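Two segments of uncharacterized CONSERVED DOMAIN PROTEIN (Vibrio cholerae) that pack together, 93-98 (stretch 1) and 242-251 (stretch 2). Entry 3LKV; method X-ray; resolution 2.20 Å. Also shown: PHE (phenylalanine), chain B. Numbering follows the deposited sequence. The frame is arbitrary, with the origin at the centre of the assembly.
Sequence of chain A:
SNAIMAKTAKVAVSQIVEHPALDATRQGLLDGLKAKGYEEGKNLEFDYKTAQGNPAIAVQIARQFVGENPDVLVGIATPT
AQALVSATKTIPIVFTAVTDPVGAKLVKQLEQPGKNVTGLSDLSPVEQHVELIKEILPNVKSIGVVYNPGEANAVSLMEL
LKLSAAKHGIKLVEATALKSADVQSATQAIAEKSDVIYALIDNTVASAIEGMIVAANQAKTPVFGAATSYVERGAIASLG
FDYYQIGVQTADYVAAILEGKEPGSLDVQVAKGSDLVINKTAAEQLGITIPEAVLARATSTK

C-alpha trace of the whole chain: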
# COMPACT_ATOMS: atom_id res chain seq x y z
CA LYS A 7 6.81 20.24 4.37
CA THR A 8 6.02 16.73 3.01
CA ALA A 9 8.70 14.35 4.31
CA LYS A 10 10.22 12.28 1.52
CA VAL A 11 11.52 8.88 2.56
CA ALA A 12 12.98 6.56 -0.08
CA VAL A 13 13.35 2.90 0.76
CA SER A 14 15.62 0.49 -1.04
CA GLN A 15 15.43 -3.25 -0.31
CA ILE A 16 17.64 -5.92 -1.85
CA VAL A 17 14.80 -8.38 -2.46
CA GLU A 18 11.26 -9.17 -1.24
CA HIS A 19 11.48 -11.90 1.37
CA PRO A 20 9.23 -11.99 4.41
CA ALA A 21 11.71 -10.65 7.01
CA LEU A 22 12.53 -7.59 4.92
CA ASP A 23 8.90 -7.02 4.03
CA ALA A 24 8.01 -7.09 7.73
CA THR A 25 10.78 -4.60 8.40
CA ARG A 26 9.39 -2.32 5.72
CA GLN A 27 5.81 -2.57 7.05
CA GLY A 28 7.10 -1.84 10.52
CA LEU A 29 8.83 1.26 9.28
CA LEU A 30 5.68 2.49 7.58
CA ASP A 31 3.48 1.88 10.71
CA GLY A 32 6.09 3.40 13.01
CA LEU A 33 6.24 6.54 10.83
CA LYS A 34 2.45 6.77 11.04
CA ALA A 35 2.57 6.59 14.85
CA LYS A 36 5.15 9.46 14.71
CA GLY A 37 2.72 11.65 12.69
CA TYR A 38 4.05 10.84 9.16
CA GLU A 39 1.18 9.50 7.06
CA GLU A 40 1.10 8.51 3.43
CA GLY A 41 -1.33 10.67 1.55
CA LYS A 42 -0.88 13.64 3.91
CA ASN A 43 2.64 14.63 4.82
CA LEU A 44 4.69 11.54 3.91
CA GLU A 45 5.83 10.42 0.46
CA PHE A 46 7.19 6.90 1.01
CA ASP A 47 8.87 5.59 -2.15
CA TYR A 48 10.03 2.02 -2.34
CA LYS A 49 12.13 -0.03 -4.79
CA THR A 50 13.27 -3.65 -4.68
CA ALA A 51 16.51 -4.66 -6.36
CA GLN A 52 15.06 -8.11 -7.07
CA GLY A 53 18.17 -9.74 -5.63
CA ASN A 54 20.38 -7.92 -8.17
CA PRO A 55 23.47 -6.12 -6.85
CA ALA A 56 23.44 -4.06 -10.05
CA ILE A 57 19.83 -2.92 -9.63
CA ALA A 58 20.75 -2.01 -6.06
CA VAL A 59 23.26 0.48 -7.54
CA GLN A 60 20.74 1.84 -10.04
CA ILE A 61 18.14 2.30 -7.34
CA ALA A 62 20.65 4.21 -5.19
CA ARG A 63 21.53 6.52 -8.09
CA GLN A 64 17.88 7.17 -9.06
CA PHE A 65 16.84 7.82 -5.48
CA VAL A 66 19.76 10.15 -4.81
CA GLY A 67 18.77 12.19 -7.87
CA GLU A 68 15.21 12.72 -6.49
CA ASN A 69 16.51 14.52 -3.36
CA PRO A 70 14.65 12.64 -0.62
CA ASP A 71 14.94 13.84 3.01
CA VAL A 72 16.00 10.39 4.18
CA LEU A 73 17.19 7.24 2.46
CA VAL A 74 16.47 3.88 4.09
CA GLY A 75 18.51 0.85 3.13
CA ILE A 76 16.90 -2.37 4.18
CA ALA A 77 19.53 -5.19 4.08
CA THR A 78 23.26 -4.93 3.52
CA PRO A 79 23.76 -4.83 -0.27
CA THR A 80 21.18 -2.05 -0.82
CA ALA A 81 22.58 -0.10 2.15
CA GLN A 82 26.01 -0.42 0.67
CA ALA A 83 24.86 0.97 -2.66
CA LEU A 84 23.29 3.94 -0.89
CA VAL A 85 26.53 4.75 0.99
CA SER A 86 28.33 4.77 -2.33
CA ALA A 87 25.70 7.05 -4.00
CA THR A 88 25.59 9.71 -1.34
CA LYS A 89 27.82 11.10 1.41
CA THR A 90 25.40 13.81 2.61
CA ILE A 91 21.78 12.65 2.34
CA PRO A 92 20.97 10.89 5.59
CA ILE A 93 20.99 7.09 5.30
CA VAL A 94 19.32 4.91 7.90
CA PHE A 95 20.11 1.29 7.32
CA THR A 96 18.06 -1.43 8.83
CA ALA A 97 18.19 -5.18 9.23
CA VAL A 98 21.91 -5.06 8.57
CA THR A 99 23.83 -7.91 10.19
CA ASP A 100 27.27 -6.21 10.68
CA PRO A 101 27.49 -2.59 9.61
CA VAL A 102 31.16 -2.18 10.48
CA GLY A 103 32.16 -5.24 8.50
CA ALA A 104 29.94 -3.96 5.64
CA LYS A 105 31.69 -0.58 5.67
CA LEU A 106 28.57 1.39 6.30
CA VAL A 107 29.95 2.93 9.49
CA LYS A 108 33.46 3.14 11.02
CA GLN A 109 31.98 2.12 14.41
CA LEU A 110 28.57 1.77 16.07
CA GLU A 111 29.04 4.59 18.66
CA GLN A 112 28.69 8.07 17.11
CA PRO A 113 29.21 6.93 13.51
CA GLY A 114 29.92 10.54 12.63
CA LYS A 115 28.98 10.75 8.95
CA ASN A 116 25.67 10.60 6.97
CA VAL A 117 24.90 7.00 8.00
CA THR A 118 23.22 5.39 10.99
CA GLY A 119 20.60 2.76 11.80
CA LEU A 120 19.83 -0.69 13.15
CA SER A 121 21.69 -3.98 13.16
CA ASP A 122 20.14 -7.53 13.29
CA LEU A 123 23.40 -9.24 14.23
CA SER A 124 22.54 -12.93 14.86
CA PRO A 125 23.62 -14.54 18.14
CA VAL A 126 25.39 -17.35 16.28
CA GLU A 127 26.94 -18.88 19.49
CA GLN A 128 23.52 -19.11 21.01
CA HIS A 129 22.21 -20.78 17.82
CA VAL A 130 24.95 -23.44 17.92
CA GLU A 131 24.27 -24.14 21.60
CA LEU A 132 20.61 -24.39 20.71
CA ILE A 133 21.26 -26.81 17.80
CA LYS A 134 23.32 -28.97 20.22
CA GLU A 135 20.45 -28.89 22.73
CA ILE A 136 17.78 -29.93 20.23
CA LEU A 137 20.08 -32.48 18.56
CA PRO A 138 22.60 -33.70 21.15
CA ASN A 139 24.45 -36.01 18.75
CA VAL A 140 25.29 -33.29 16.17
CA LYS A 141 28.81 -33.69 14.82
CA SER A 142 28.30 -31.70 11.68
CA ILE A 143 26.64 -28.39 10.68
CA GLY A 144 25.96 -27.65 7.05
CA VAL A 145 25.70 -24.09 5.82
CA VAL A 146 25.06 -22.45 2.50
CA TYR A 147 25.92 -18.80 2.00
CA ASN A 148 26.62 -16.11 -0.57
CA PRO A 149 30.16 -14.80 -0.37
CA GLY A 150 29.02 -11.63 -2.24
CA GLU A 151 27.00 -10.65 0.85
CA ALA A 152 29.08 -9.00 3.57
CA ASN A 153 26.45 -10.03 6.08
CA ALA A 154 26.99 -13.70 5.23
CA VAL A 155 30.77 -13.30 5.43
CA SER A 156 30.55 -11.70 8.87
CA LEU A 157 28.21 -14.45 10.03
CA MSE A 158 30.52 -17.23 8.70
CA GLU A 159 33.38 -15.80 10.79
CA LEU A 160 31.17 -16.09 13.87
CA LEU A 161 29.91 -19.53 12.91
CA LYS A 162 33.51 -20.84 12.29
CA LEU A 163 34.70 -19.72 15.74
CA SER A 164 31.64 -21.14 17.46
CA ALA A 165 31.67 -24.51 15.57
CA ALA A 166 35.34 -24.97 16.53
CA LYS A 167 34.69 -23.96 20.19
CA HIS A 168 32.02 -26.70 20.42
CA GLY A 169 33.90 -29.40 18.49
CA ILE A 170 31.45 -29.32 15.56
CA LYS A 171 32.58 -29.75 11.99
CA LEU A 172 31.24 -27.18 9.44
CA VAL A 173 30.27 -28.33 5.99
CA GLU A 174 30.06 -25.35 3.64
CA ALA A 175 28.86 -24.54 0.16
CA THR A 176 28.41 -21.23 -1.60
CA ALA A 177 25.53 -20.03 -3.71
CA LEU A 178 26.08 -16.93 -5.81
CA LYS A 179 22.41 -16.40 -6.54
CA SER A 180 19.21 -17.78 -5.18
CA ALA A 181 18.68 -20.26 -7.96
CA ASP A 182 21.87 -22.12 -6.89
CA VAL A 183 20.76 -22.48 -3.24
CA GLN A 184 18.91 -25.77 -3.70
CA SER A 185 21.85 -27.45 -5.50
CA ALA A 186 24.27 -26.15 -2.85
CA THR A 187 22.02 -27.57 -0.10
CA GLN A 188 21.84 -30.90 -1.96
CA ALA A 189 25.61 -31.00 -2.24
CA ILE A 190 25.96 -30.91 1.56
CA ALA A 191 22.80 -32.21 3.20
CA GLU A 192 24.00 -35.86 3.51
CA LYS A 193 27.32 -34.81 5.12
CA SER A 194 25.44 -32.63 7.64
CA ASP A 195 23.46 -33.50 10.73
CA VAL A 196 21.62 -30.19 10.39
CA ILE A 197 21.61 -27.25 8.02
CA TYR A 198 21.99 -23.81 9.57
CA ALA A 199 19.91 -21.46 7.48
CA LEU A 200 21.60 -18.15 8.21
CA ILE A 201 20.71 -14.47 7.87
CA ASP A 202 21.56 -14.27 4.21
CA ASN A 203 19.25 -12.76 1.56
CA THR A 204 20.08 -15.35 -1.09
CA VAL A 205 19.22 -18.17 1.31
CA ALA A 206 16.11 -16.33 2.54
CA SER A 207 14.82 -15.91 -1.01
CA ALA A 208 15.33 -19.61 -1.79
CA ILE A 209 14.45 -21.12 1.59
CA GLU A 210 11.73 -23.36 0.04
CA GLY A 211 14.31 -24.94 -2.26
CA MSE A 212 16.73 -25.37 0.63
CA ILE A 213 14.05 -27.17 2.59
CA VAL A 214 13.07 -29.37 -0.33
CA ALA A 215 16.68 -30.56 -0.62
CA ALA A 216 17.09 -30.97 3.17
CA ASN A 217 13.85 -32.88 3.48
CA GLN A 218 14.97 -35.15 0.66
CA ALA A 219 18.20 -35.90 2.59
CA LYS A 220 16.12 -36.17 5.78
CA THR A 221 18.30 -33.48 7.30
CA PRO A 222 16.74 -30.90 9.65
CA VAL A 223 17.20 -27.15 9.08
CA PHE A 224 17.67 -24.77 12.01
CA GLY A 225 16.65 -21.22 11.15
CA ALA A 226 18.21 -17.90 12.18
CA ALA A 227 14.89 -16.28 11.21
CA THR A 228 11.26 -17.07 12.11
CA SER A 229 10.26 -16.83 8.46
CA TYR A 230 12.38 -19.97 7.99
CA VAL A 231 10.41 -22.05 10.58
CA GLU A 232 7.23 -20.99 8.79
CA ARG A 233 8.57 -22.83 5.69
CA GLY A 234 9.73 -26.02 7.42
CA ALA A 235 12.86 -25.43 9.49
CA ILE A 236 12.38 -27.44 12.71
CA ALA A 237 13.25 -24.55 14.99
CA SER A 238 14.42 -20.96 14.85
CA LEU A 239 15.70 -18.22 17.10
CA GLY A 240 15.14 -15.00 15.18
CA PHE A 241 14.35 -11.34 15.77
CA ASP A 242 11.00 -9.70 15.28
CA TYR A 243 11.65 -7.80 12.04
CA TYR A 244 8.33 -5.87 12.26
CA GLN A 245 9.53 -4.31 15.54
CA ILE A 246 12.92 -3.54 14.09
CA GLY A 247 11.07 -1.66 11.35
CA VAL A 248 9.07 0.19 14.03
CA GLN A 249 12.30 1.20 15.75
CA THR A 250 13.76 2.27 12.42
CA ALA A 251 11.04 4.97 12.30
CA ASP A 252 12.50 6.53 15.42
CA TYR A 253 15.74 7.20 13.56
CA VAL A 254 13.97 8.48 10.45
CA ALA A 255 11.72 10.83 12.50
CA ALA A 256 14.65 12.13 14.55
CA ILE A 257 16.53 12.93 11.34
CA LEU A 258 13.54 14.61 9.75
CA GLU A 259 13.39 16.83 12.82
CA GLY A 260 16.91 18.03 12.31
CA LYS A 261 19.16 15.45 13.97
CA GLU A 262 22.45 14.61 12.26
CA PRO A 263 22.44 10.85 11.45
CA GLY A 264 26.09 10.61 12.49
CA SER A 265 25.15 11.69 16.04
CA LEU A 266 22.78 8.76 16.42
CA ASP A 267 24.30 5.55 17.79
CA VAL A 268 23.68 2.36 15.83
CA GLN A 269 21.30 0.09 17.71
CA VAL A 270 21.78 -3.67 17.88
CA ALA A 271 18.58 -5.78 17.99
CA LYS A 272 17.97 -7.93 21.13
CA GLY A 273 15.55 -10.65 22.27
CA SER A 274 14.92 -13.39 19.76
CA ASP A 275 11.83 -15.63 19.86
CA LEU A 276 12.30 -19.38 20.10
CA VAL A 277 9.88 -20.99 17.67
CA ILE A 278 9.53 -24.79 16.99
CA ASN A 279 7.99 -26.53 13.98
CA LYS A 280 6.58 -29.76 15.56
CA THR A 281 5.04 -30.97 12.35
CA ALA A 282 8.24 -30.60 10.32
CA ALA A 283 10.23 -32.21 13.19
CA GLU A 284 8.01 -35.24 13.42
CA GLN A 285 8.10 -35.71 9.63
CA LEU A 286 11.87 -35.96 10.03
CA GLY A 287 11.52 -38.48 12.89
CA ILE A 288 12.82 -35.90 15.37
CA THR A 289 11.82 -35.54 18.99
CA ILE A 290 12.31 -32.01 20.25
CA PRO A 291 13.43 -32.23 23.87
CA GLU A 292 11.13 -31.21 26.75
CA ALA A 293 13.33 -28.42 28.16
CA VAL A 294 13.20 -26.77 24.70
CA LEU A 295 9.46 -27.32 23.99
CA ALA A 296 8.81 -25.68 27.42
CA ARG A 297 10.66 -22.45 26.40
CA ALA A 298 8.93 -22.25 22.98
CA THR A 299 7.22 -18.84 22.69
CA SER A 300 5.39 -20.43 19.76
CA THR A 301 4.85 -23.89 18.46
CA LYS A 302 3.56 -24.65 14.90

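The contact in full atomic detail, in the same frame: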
# COMPACT_ATOMS: atom_id res chain seq x y z
N ILE A 93 21.27 8.50 5.55
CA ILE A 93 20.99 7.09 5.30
C ILE A 93 20.75 6.41 6.64
O ILE A 93 21.59 6.47 7.54
CB ILE A 93 22.15 6.38 4.63
CG1 ILE A 93 22.41 7.00 3.24
CG2 ILE A 93 21.85 4.90 4.55
CD1 ILE A 93 23.76 6.71 2.60
N VAL A 94 19.61 5.76 6.76
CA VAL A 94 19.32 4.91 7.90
C VAL A 94 19.25 3.49 7.37
O VAL A 94 18.38 3.17 6.57
CB VAL A 94 17.98 5.22 8.49
CG1 VAL A 94 17.69 4.24 9.61
CG2 VAL A 94 17.94 6.73 8.96
N PHE A 95 20.18 2.67 7.76
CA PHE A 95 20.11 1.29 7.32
C PHE A 95 19.36 0.54 8.38
O PHE A 95 19.23 0.99 9.54
CB PHE A 95 21.49 0.66 7.12
CG PHE A 95 22.39 0.72 8.34
CD1 PHE A 95 22.21 -0.15 9.39
CD2 PHE A 95 23.40 1.63 8.42
CE1 PHE A 95 23.01 -0.11 10.49
CE2 PHE A 95 24.24 1.70 9.53
CZ PHE A 95 24.04 0.82 10.56
N THR A 96 18.82 -0.60 7.97
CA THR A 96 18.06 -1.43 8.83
C THR A 96 18.14 -2.89 8.42
O THR A 96 18.36 -3.20 7.29
CB THR A 96 16.62 -0.90 8.97
OG1 THR A 96 15.99 -1.62 10.03
CG2 THR A 96 15.78 -1.03 7.67
N ALA A 97 18.05 -3.76 9.39
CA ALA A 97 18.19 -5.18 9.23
C ALA A 97 19.51 -5.49 8.57
O ALA A 97 19.60 -6.35 7.67
CB ALA A 97 16.97 -5.78 8.41
N VAL A 98 20.54 -4.78 9.03
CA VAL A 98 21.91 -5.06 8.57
C VAL A 98 22.70 -5.83 9.64
O VAL A 98 22.83 -5.40 10.79
CB VAL A 98 22.64 -3.78 8.21
CG1 VAL A 98 24.16 -4.05 8.11
CG2 VAL A 98 22.01 -3.14 6.92
N ASP A 242 12.31 -10.13 15.74
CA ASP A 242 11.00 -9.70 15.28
C ASP A 242 11.26 -8.54 14.31
O ASP A 242 11.52 -7.43 14.73
CB ASP A 242 10.13 -9.27 16.47
CG ASP A 242 8.76 -8.76 16.05
OD1 ASP A 242 8.54 -8.48 14.84
OD2 ASP A 242 7.90 -8.65 16.93
N TYR A 243 11.23 -8.82 13.01
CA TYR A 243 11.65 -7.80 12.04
C TYR A 243 10.61 -6.66 11.95
O TYR A 243 10.96 -5.54 11.59
CB TYR A 243 12.00 -8.44 10.68
CG TYR A 243 13.34 -9.10 10.73
CD1 TYR A 243 13.47 -10.44 11.08
CD2 TYR A 243 14.48 -8.38 10.48
CE1 TYR A 243 14.75 -11.03 11.16
CE2 TYR A 243 15.73 -8.93 10.57
CZ TYR A 243 15.89 -10.25 10.92
OH TYR A 243 17.15 -10.80 10.98
N TYR A 244 9.34 -6.95 12.27
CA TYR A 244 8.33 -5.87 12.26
C TYR A 244 8.75 -4.83 13.30
O TYR A 244 8.77 -3.67 13.01
CB TYR A 244 6.92 -6.41 12.47
CG TYR A 244 5.88 -5.33 12.58
CD1 TYR A 244 5.28 -4.82 11.45
CD2 TYR A 244 5.50 -4.83 13.80
CE1 TYR A 244 4.32 -3.80 11.53
CE2 TYR A 244 4.51 -3.83 13.90
CZ TYR A 244 3.95 -3.31 12.76
OH TYR A 244 2.98 -2.31 12.85
N GLN A 245 9.15 -5.26 14.50
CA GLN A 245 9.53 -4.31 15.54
C GLN A 245 10.79 -3.56 15.23
O GLN A 245 10.97 -2.41 15.65
CB GLN A 245 9.66 -4.98 16.92
CG GLN A 245 8.31 -5.44 17.54
CD GLN A 245 7.24 -4.33 17.57
OE1 GLN A 245 7.54 -3.15 17.76
NE2 GLN A 245 6.00 -4.72 17.35
N ILE A 246 11.71 -4.23 14.57
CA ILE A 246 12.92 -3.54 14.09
C ILE A 246 12.53 -2.44 13.11
O ILE A 246 13.07 -1.35 13.12
CB ILE A 246 13.86 -4.54 13.35
CG1 ILE A 246 14.49 -5.52 14.34
CG2 ILE A 246 14.95 -3.77 12.50
CD1 ILE A 246 15.25 -6.71 13.63
N GLY A 247 11.58 -2.71 12.23
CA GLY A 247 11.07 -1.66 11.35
C GLY A 247 10.46 -0.52 12.16
O GLY A 247 10.75 0.64 11.90
N VAL A 248 9.64 -0.84 13.16
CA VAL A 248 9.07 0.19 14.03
C VAL A 248 10.15 1.03 14.69
O VAL A 248 10.08 2.26 14.69
CB VAL A 248 8.09 -0.41 15.08
CG1 VAL A 248 7.60 0.69 16.10
CG2 VAL A 248 6.90 -1.08 14.36
N GLN A 249 11.21 0.40 15.17
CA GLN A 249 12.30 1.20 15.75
C GLN A 249 13.07 1.99 14.73
O GLN A 249 13.63 3.03 15.05
CB GLN A 249 13.34 0.33 16.46
CG GLN A 249 12.95 -0.41 17.70
CD GLN A 249 14.15 -1.28 18.18
OE1 GLN A 249 15.30 -0.80 18.33
NE2 GLN A 249 13.89 -2.54 18.38
N THR A 250 13.16 1.49 13.50
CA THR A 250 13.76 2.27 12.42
C THR A 250 13.07 3.63 12.23
O THR A 250 13.71 4.62 11.92
CB THR A 250 13.74 1.50 11.09
OG1 THR A 250 14.29 0.16 11.28
CG2 THR A 250 14.50 2.29 10.02
N ALA A 251 11.78 3.71 12.48
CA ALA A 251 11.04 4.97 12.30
C ALA A 251 11.48 6.01 13.29
O ALA A 251 11.36 7.18 13.01
CB ALA A 251 9.52 4.74 12.43
N PHE B . 20.58 -9.03 8.03
CA PHE B . 20.49 -9.29 6.53
C PHE B . 21.45 -8.32 5.80
O PHE B . 22.37 -7.78 6.49
CB PHE B . 19.05 -9.21 6.02
CG PHE B . 18.21 -10.44 6.36
CD1 PHE B . 18.44 -11.66 5.69
CD2 PHE B . 17.25 -10.40 7.34
CE1 PHE B . 17.73 -12.77 6.00
CE2 PHE B . 16.52 -11.51 7.65
CZ PHE B . 16.75 -12.71 7.01
OXT PHE B . 21.39 -8.06 4.58

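A helix laid against a strand usually makes its contact through residues one turn apart, and this small interface is a compact example. Strand 93-96 and helix 243-251 run nearly antiparallel, with 165° between their N-to-C directions and a closest axial approach of 9.4 Å. Thr96 lies nearest Thr250, their CA atoms 6.7 Å apart, while Ala97, where the chain turns a corner, lies nearest Ile246. The helix begins cleanly: OD1 of Asp242 accepts from Gln245 N at 3.3 Å and, weakly, from Tyr244 N at 3.1 Å, occupying amides that have no preceding turn to bond with.

Tyr243, Ile246 and Thr250 are spaced by the helical repeat of three to four residues. The CA-to-CB bonds of Ile246 and Thr250 point toward the other stretch; that of Tyr243 points sideways, and its ring reaches across to Ala97. On the strand, alternation does the selecting: the CA-to-CB bonds of Val94 and Thr96 point toward the helix, and that of Phe95 points away.

The polar centre is a relay of hydroxyls. Thr96 OG1 donates to Thr250 OG1 at 2.8 Å, and Thr250 OG1 in turn donates to Ile246 O at 2.7 Å, one turn back in its own helix. That carbonyl also accepts from Thr250 N at 2.9 Å, so the buried hydroxyl is tied to the helix backbone while serving the strand.

Carbon contacts add to this link. Val94 CG1 meets Thr250 CG2 at 3.8 Å, so Thr250 offers a methyl as well as a hydroxyl; the methyl Ile246 CG2 also lies 3.4 Å from the hydroxyl oxygen Thr96 OG1, a van der Waals contact. At the corner of the chain, Ala97 CB rests at the edge of the Tyr243 ring, 4.0 Å from Tyr243 CE2; its small methyl fits close to the ring plane. The same two residues touch the bound phenylalanine: its N donates to Ala97 O at 2.9 Å, and its CE2 lies 3.5 Å from Tyr243 OH.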